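Local atomic coordinates of G protein alpha subunit (Entamoeba histolytica, PDB entry 4FID), a protein that binds guanine nucleotides as the alpha subunit of a heterotrimeric G protein and probably acts as a GTP-hydrolysing switch in transmembrane signalling. Residues P5-S19 against I161-R175. Residues are numbered along the deposited sequence; the frame is centred on the assembly and turned at random.
With GDP (guanosine-5'-diphosphate), chain C.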
loop_
_atom_site.group_PDB
_atom_site.type_symbol
_atom_site.label_atom_id
_atom_site.label_comp_id
_atom_site.label_asym_id
_atom_site.label_seq_id
_atom_site.Cartn_x
_atom_site.Cartn_y
_atom_site.Cartn_z
ATOM N N PRO A 5 -3.233 26.890 2.592
ATOM C CA PRO A 5 -3.111 25.561 3.213
ATOM C C PRO A 5 -1.696 24.996 3.131
ATOM O O PRO A 5 -0.945 25.342 2.223
ATOM C CB PRO A 5 -4.054 24.698 2.369
ATOM C CG PRO A 5 -4.033 25.357 1.032
ATOM C CD PRO A 5 -3.963 26.831 1.313
ATOM N N ILE A 6 -1.341 24.148 4.091
ATOM C CA ILE A 6 -0.095 23.408 4.033
ATOM C C ILE A 6 -0.205 22.324 2.950
ATOM O O ILE A 6 -1.145 21.510 2.946
ATOM C CB ILE A 6 0.242 22.757 5.382
ATOM C CG1 ILE A 6 0.374 23.819 6.468
ATOM C CG2 ILE A 6 1.530 21.928 5.276
ATOM C CD1 ILE A 6 0.908 23.268 7.778
ATOM N N THR A 7 0.761 22.322 2.038
ATOM C CA THR A 7 0.718 21.423 0.911
ATOM C C THR A 7 1.619 20.201 1.088
ATOM O O THR A 7 2.785 20.305 1.442
ATOM C CB THR A 7 1.054 22.175 -0.368
ATOM O OG1 THR A 7 -0.001 23.100 -0.630
ATOM C CG2 THR A 7 1.187 21.218 -1.544
ATOM N N VAL A 8 1.056 19.038 0.818
ATOM C CA VAL A 8 1.758 17.789 1.003
ATOM C C VAL A 8 1.611 16.976 -0.258
ATOM O O VAL A 8 0.509 16.822 -0.779
ATOM C CB VAL A 8 1.146 16.988 2.148
ATOM C CG1 VAL A 8 1.821 15.644 2.256
ATOM C CG2 VAL A 8 1.257 17.767 3.452
HETATM N N MSE A 9 2.729 16.456 -0.742
HETATM C CA MSE A 9 2.760 15.689 -1.981
HETATM C C MSE A 9 3.160 14.247 -1.695
HETATM O O MSE A 9 4.210 14.011 -1.093
HETATM C CB MSE A 9 3.744 16.333 -2.954
HETATM C CG MSE A 9 3.894 15.584 -4.252
HETATM SE SE MSE A 9 5.021 16.475 -5.599
HETATM C CE MSE A 9 3.790 17.840 -6.273
ATOM N N LEU A 10 2.320 13.291 -2.101
ATOM C CA LEU A 10 2.658 11.877 -1.961
ATOM C C LEU A 10 3.312 11.348 -3.219
ATOM O O LEU A 10 2.729 11.418 -4.300
ATOM C CB LEU A 10 1.421 11.031 -1.671
ATOM C CG LEU A 10 0.799 11.160 -0.279
ATOM C CD1 LEU A 10 -0.309 10.151 -0.134
ATOM C CD2 LEU A 10 1.844 10.986 0.808
ATOM N N LEU A 11 4.526 10.824 -3.069
ATOM C CA LEU A 11 5.236 10.103 -4.130
ATOM C C LEU A 11 5.462 8.655 -3.749
ATOM O O LEU A 11 5.487 8.312 -2.583
ATOM C CB LEU A 11 6.607 10.724 -4.413
ATOM C CG LEU A 11 6.781 12.042 -5.214
ATOM C CD1 LEU A 11 5.751 12.242 -6.302
ATOM C CD2 LEU A 11 6.811 13.246 -4.301
ATOM N N GLY A 12 5.688 7.801 -4.733
ATOM C CA GLY A 12 6.136 6.470 -4.423
ATOM C C GLY A 12 6.205 5.634 -5.654
ATOM O O GLY A 12 5.829 6.097 -6.699
ATOM N N SER A 13 6.700 4.409 -5.522
ATOM C CA SER A 13 6.607 3.422 -6.585
ATOM C C SER A 13 5.214 2.828 -6.577
ATOM O O SER A 13 4.320 3.304 -5.860
ATOM C CB SER A 13 7.641 2.321 -6.394
ATOM O OG SER A 13 8.944 2.867 -6.480
ATOM N N GLY A 14 5.028 1.794 -7.385
ATOM C CA GLY A 14 3.752 1.115 -7.448
ATOM C C GLY A 14 3.642 0.061 -6.370
ATOM O O GLY A 14 4.604 -0.664 -6.089
ATOM N N GLU A 15 2.459 -0.025 -5.768
ATOM C CA GLU A 15 2.195 -0.988 -4.703
ATOM C C GLU A 15 3.018 -0.669 -3.476
ATOM O O GLU A 15 3.438 -1.560 -2.750
ATOM C CB GLU A 15 2.464 -2.422 -5.165
ATOM C CG GLU A 15 1.232 -3.147 -5.688
ATOM C CD GLU A 15 1.581 -4.130 -6.780
ATOM O OE1 GLU A 15 1.012 -5.249 -6.795
ATOM O OE2 GLU A 15 2.436 -3.778 -7.620
ATOM N N SER A 16 3.252 0.614 -3.264
ATOM C CA SER A 16 3.872 1.077 -2.050
ATOM C C SER A 16 2.795 1.327 -0.999
ATOM O O SER A 16 3.083 1.488 0.185
ATOM C CB SER A 16 4.603 2.370 -2.341
ATOM O OG SER A 16 3.769 3.224 -3.089
ATOM N N GLY A 17 1.545 1.351 -1.448
ATOM C CA GLY A 17 0.418 1.688 -0.604
ATOM C C GLY A 17 0.191 3.186 -0.444
ATOM O O GLY A 17 -0.515 3.605 0.470
ATOM N N LYS A 18 0.757 4.010 -1.324
ATOM C CA LYS A 18 0.608 5.462 -1.152
ATOM C C LYS A 18 -0.825 5.919 -1.390
ATOM O O LYS A 18 -1.295 6.899 -0.786
ATOM C CB LYS A 18 1.615 6.231 -2.016
ATOM C CG LYS A 18 1.064 6.941 -3.217
ATOM C CD LYS A 18 2.221 7.459 -4.109
ATOM C CE LYS A 18 2.031 7.053 -5.568
ATOM N NZ LYS A 18 0.570 6.925 -5.908
ATOM N N SER A 19 -1.531 5.192 -2.252
ATOM C CA SER A 19 -2.942 5.483 -2.532
ATOM C C SER A 19 -3.818 5.109 -1.332
ATOM O O SER A 19 -4.806 5.770 -1.039
ATOM C CB SER A 19 -3.393 4.782 -3.822
ATOM O OG SER A 19 -4.594 4.053 -3.639
ATOM N N ILE A 161 -6.217 23.303 11.048
ATOM C CA ILE A 161 -5.122 23.748 10.204
ATOM C C ILE A 161 -5.421 23.130 8.849
ATOM O O ILE A 161 -5.623 21.919 8.754
ATOM C CB ILE A 161 -3.766 23.201 10.702
ATOM C CG1 ILE A 161 -3.416 23.756 12.077
ATOM C CG2 ILE A 161 -2.646 23.527 9.724
ATOM C CD1 ILE A 161 -2.248 23.055 12.703
ATOM N N PRO A 162 -5.471 23.953 7.796
ATOM C CA PRO A 162 -5.800 23.477 6.445
ATOM C C PRO A 162 -4.630 22.752 5.734
ATOM O O PRO A 162 -3.517 23.279 5.680
ATOM C CB PRO A 162 -6.138 24.768 5.703
ATOM C CG PRO A 162 -5.259 25.793 6.361
ATOM C CD PRO A 162 -5.169 25.393 7.821
ATOM N N PHE A 163 -4.896 21.557 5.204
ATOM C CA PHE A 163 -3.926 20.834 4.395
ATOM C C PHE A 163 -4.427 20.568 2.974
ATOM O O PHE A 163 -5.622 20.413 2.735
ATOM C CB PHE A 163 -3.549 19.515 5.059
ATOM C CG PHE A 163 -2.566 19.662 6.169
ATOM C CD1 PHE A 163 -1.261 19.252 6.008
ATOM C CD2 PHE A 163 -2.946 20.222 7.380
ATOM C CE1 PHE A 163 -0.345 19.391 7.047
ATOM C CE2 PHE A 163 -2.037 20.363 8.418
ATOM C CZ PHE A 163 -0.740 19.947 8.253
ATOM N N HIS A 164 -3.497 20.529 2.030
ATOM C CA HIS A 164 -3.828 20.170 0.659
ATOM C C HIS A 164 -2.918 19.025 0.228
ATOM O O HIS A 164 -1.687 19.105 0.348
ATOM C CB HIS A 164 -3.699 21.371 -0.269
ATOM C CG HIS A 164 -4.031 21.068 -1.692
ATOM N ND1 HIS A 164 -5.329 20.943 -2.144
ATOM C CD2 HIS A 164 -3.236 20.874 -2.772
ATOM C CE1 HIS A 164 -5.317 20.678 -3.439
ATOM N NE2 HIS A 164 -4.058 20.635 -3.846
ATOM N N LEU A 165 -3.533 17.949 -0.251
ATOM C CA LEU A 165 -2.816 16.710 -0.498
ATOM C C LEU A 165 -2.767 16.503 -2.006
ATOM O O LEU A 165 -3.811 16.529 -2.665
ATOM C CB LEU A 165 -3.540 15.550 0.215
ATOM C CG LEU A 165 -2.910 14.155 0.404
ATOM C CD1 LEU A 165 -2.853 13.396 -0.898
ATOM C CD2 LEU A 165 -1.517 14.230 1.006
ATOM N N ILE A 166 -1.558 16.335 -2.552
ATOM C CA ILE A 166 -1.382 16.037 -3.969
ATOM C C ILE A 166 -0.838 14.639 -4.117
ATOM O O ILE A 166 0.303 14.379 -3.741
ATOM C CB ILE A 166 -0.388 16.994 -4.632
ATOM C CG1 ILE A 166 -0.836 18.448 -4.418
ATOM C CG2 ILE A 166 -0.194 16.620 -6.149
ATOM C CD1 ILE A 166 0.235 19.465 -4.700
ATOM N N ASP A 167 -1.658 13.735 -4.652
ATOM C CA ASP A 167 -1.270 12.325 -4.817
ATOM C C ASP A 167 -0.807 12.078 -6.254
ATOM O O ASP A 167 -1.621 12.039 -7.178
ATOM C CB ASP A 167 -2.445 11.414 -4.441
ATOM C CG ASP A 167 -2.159 9.942 -4.668
ATOM O OD1 ASP A 167 -3.117 9.152 -4.543
ATOM O OD2 ASP A 167 -1.006 9.557 -4.971
ATOM N N VAL A 168 0.501 11.936 -6.445
ATOM C CA VAL A 168 1.052 11.779 -7.789
ATOM C C VAL A 168 1.223 10.309 -8.155
ATOM O O VAL A 168 2.033 9.620 -7.561
ATOM C CB VAL A 168 2.420 12.470 -7.934
ATOM C CG1 VAL A 168 2.851 12.443 -9.380
ATOM C CG2 VAL A 168 2.373 13.901 -7.424
ATOM N N GLY A 169 0.458 9.831 -9.129
ATOM C CA GLY A 169 0.574 8.451 -9.571
ATOM C C GLY A 169 1.242 8.343 -10.936
ATOM O O GLY A 169 2.206 9.065 -11.209
ATOM N N GLY A 170 0.745 7.436 -11.780
ATOM C CA GLY A 170 1.224 7.289 -13.149
ATOM C C GLY A 170 2.606 6.678 -13.330
ATOM O O GLY A 170 3.299 6.353 -12.361
ATOM N N GLN A 171 3.009 6.521 -14.588
ATOM C CA GLN A 171 4.322 5.977 -14.912
ATOM C C GLN A 171 5.392 6.926 -14.423
ATOM O O GLN A 171 5.145 8.122 -14.286
ATOM C CB GLN A 171 4.479 5.811 -16.425
ATOM C CG GLN A 171 3.535 4.814 -17.065
ATOM C CD GLN A 171 4.067 4.289 -18.384
ATOM O OE1 GLN A 171 4.159 5.023 -19.366
ATOM N NE2 GLN A 171 4.427 3.008 -18.407
ATOM N N ARG A 172 6.588 6.407 -14.181
ATOM C CA ARG A 172 7.683 7.258 -13.743
ATOM C C ARG A 172 7.783 8.471 -14.656
ATOM O O ARG A 172 8.161 9.566 -14.224
ATOM C CB ARG A 172 8.998 6.471 -13.720
ATOM C CG ARG A 172 8.983 5.303 -12.730
ATOM C CD ARG A 172 10.215 4.397 -12.834
ATOM N NE ARG A 172 10.485 4.001 -14.213
ATOM C CZ ARG A 172 9.614 3.380 -15.003
ATOM N NH1 ARG A 172 8.399 3.074 -14.559
ATOM N NH2 ARG A 172 9.960 3.069 -16.245
ATOM N N SER A 173 7.409 8.275 -15.917
ATOM C CA SER A 173 7.564 9.314 -16.934
ATOM C C SER A 173 6.599 10.484 -16.766
ATOM O O SER A 173 6.927 11.606 -17.139
ATOM C CB SER A 173 7.450 8.728 -18.347
ATOM O OG SER A 173 6.165 8.167 -18.579
ATOM N N GLU A 174 5.412 10.234 -16.213
ATOM C CA GLU A 174 4.466 11.326 -16.010
ATOM C C GLU A 174 4.594 11.900 -14.602
ATOM O O GLU A 174 4.429 13.103 -14.401
ATOM C CB GLU A 174 3.027 10.930 -16.373
ATOM C CG GLU A 174 2.195 10.329 -15.245
ATOM C CD GLU A 174 0.693 10.355 -15.553
ATOM O OE1 GLU A 174 0.236 11.333 -16.194
ATOM O OE2 GLU A 174 -0.028 9.406 -15.153
ATOM N N ARG A 175 4.912 11.044 -13.633
ATOM C CA ARG A 175 5.278 11.507 -12.300
ATOM C C ARG A 175 6.249 12.693 -12.381
ATOM O O ARG A 175 6.039 13.715 -11.724
ATOM C CB ARG A 175 5.894 10.369 -11.483
ATOM C CG ARG A 175 6.445 10.818 -10.128
ATOM C CD ARG A 175 7.419 9.806 -9.480
ATOM N NE ARG A 175 6.835 8.475 -9.333
ATOM C CZ ARG A 175 7.386 7.366 -9.819
ATOM N NH1 ARG A 175 8.545 7.432 -10.477
ATOM N NH2 ARG A 175 6.776 6.196 -9.648
HETATM P PB GDP C . -0.393 2.845 -5.165
HETATM O O1B GDP C . -1.679 3.310 -5.800
HETATM O O2B GDP C . 0.543 2.355 -6.245
HETATM O O3B GDP C . 0.216 4.029 -4.456
HETATM O O3A GDP C . -0.626 1.628 -4.108
HETATM P PA GDP C . -2.073 1.196 -3.498
HETATM O O1A GDP C . -2.532 2.156 -2.419
HETATM O O2A GDP C . -3.125 1.086 -4.587
HETATM O "O5'" GDP C . -1.806 -0.279 -2.885
HETATM C "C5'" GDP C . -2.572 -1.397 -3.344
HETATM C "C4'" GDP C . -2.802 -2.449 -2.249
HETATM O "O4'" GDP C . -1.849 -2.353 -1.181
HETATM C "C3'" GDP C . -4.194 -2.352 -1.622
HETATM O "O3'" GDP C . -4.871 -3.619 -1.747
HETATM C "C2'" GDP C . -3.944 -1.986 -0.165
HETATM O "O2'" GDP C . -4.937 -2.560 0.704
HETATM C "C1'" GDP C . -2.524 -2.510 0.071
HETATM N N9 GDP C . -1.818 -1.814 1.188
HETATM C C8 GDP C . -1.352 -0.546 1.222
HETATM N N7 GDP C . -0.758 -0.271 2.416
HETATM C C5 GDP C . -0.836 -1.382 3.173
HETATM C C6 GDP C . -0.423 -1.794 4.539
HETATM O O6 GDP C . 0.171 -1.008 5.300
HETATM N N1 GDP C . -0.708 -3.036 4.946
HETATM C C2 GDP C . -1.340 -3.921 4.150
HETATM N N2 GDP C . -1.580 -5.164 4.625
HETATM N N3 GDP C . -1.747 -3.622 2.889
HETATM C C4 GDP C . -1.529 -2.394 2.358
#
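The Phe-163 ring lies alongside Ile-6 and takes its CB over one face, in a CH-pi contact with CB 4.0 Å from the ring centroid. Ile-6 CG2 packs on CE1 and Ile-6 CD1 reaches CZ, while Val-8 CG2 meets the ring at its edge, in plane. Helix 312-332 packs on this end of the face, with Ile-326 on Ile-6 and Val-323 on Phe-163. Farther along, Leu-165 CD2 touches both Val-8 CG1 (3.8 Å) and Leu-10 CG. The other face carries Thr-7 CG2 against Ile-166 CD1, then the selenomethionine Met-9, whose CG, anti to the backbone N (chi1 178°), lies 3.9 Å from Val-168 CG2. Between the two layers, strands 6-12 and 162-167 run parallel, 24° apart, joined by six backbone hydrogen bonds from Ile-6 N to Pro-162 O through Val-168 N to Leu-10 O. They are neighbouring strands of the Ras-like domain, and strand 6-12 leads straight into the P-loop, while 162-167 ends at Asp-167, the first residue of the DxxG motif that opens switch II in this family. There Lys-18, its chain bent at chi3 and chi4, puts NZ 3.2 Å from Asp-167 OD2, on that oxygen's syn side, in a salt bridge; the same NZ makes a weak hydrogen bond to GDP O3B (3.3 Å). The carboxylate would thus help to steer the ammonium group that faces the beta-phosphate. Glu-15 N and Ser-19 N hold the same phosphate, through O2B and O3B. At the C-terminal end of strand 6-12, Leu-11 CD1 touches Val-168 CB and Arg-175 CG, and Arg-175 NH2 gives a weak, bent hydrogen bond to Gly-12 O (3.1 Å), where the P-loop begins.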